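Local atomic coordinates of putative lipoprotein (Bacteroides fragilis, PDB entry 4GBS), a protein that belongs to the HmuY family and probably binds heme, consistent with a role in heme uptake. Residues 44-47 with 48-51. Sequence-based numbering, arbitrary orientation.
Sequences YINL and HTLQ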
loop_
_atom_site.group_PDB
_atom_site.type_symbol
_atom_site.label_atom_id
_atom_site.label_comp_id
_atom_site.label_asym_id
_atom_site.label_seq_id
_atom_site.Cartn_x
_atom_site.Cartn_y
_atom_site.Cartn_z
ATOM N N TYR A 44 -2.647 8.671 1.776
ATOM C CA TYR A 44 -1.233 8.888 2.061
ATOM C C TYR A 44 -0.910 8.468 3.480
ATOM O O TYR A 44 -1.635 8.804 4.413
ATOM C CB TYR A 44 -0.852 10.361 1.831
ATOM C CG TYR A 44 -1.150 10.831 0.424
ATOM C CD1 TYR A 44 -0.226 10.643 -0.609
ATOM C CD2 TYR A 44 -2.361 11.451 0.115
ATOM C CE1 TYR A 44 -0.502 11.059 -1.912
ATOM C CE2 TYR A 44 -2.638 11.891 -1.180
ATOM C CZ TYR A 44 -1.703 11.697 -2.190
ATOM O OH TYR A 44 -1.978 12.122 -3.472
ATOM N N ILE A 45 0.178 7.699 3.622
ATOM C CA ILE A 45 0.664 7.180 4.889
ATOM C C ILE A 45 2.042 7.753 5.140
ATOM O O ILE A 45 2.920 7.676 4.278
ATOM C CB ILE A 45 0.672 5.624 4.892
ATOM C CG1 ILE A 45 -0.704 5.044 4.478
ATOM C CG2 ILE A 45 1.151 5.060 6.233
ATOM C CD1 ILE A 45 -0.612 3.940 3.546
ATOM N N ASN A 46 2.228 8.321 6.320
ATOM C CA ASN A 46 3.511 8.840 6.735
ATOM C C ASN A 46 3.953 8.028 7.958
ATOM O O ASN A 46 3.424 8.192 9.064
ATOM C CB ASN A 46 3.439 10.346 6.992
ATOM C CG ASN A 46 4.775 11.012 7.145
ATOM O OD1 ASN A 46 5.726 10.458 7.708
ATOM N ND2 ASN A 46 4.846 12.255 6.711
ATOM N N LEU A 47 4.892 7.104 7.716
ATOM C CA LEU A 47 5.464 6.205 8.708
ATOM C C LEU A 47 6.440 6.942 9.637
ATOM O O LEU A 47 6.707 6.463 10.736
ATOM C CB LEU A 47 6.176 5.046 7.991
ATOM C CG LEU A 47 5.279 4.039 7.250
ATOM C CD1 LEU A 47 6.103 3.100 6.420
ATOM C CD2 LEU A 47 4.408 3.249 8.208
ATOM N N HIS A 48 6.955 8.105 9.206
ATOM C CA HIS A 48 7.850 8.940 9.997
ATOM C C HIS A 48 7.083 9.679 11.093
ATOM O O HIS A 48 7.573 9.761 12.224
ATOM C CB HIS A 48 8.594 9.960 9.115
ATOM C CG HIS A 48 9.610 9.378 8.180
ATOM N ND1 HIS A 48 9.234 8.648 7.053
ATOM C CD2 HIS A 48 10.958 9.518 8.175
ATOM C CE1 HIS A 48 10.361 8.339 6.430
ATOM N NE2 HIS A 48 11.427 8.839 7.070
ATOM N N THR A 49 5.901 10.244 10.752
ATOM C CA THR A 49 5.093 11.039 11.690
ATOM C C THR A 49 3.886 10.244 12.244
ATOM O O THR A 49 3.201 10.751 13.139
ATOM C CB THR A 49 4.588 12.332 11.015
ATOM O OG1 THR A 49 3.759 12.017 9.896
ATOM C CG2 THR A 49 5.721 13.265 10.581
ATOM N N LEU A 50 3.635 9.007 11.725
ATOM C CA LEU A 50 2.514 8.119 12.095
ATOM C C LEU A 50 1.195 8.877 11.864
ATOM O O LEU A 50 0.329 8.960 12.738
ATOM C CB LEU A 50 2.634 7.583 13.538
ATOM C CG LEU A 50 3.960 6.913 13.882
ATOM C CD1 LEU A 50 3.979 6.443 15.311
ATOM C CD2 LEU A 50 4.266 5.766 12.943
ATOM N N GLN A 51 1.082 9.443 10.660
ATOM C CA GLN A 51 -0.039 10.255 10.205
ATOM C C GLN A 51 -0.568 9.785 8.846
ATOM O O GLN A 51 0.177 9.266 8.000
ATOM C CB GLN A 51 0.369 11.732 10.108
ATOM C CG GLN A 51 0.676 12.402 11.443
ATOM C CD GLN A 51 1.164 13.821 11.268
ATOM O OE1 GLN A 51 1.780 14.184 10.253
ATOM N NE2 GLN A 51 0.959 14.646 12.288
#
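Asn-46 and Gln-51 form the antiparallel hydrogen-bonded pair that closes this hairpin: Asn-46 N reaches Gln-51 O at 2.8 Å, and Gln-51 N returns to Asn-46 O at 3.1 Å. That carbonyl also receives a weak, strongly bent bond from Leu-50 N. The side chain of Asn-46 turns into the loop, its CG anti to the backbone N (chi1 -168°), and Thr-49 N donates to Asn-46 OD1 (3.1 Å), lying well above the amide's carbonyl plane. Asparagine suits this place because its short amide meets turn N-H groups: the weak bond from His-48 N to OD1 is that of an Asx turn, the straighter one from Thr-49 N reaches one residue further, and ND2 bonds Thr-67 weakly. With Leu-50 and Gln-51 both opposite Asn-46, the hairpin joining strands 43-46 and 51-54 carries a G1 beta bulge; Leu-50 takes the left-handed backbone conformation (phi 57°, psi 50°) usually left to glycine. Thr-49 offers a short hydroxyl, OG1, which donates to Gln-51 OE1, linking two exposed polar side chains. Apolar leucine suits positions 47 and 50, whose side chains both touch Phe-20 and Tyr-194. His-48 has two ring nitrogens for two aspartates, ND1 bonding Asp-69 and NE2 Asp-169.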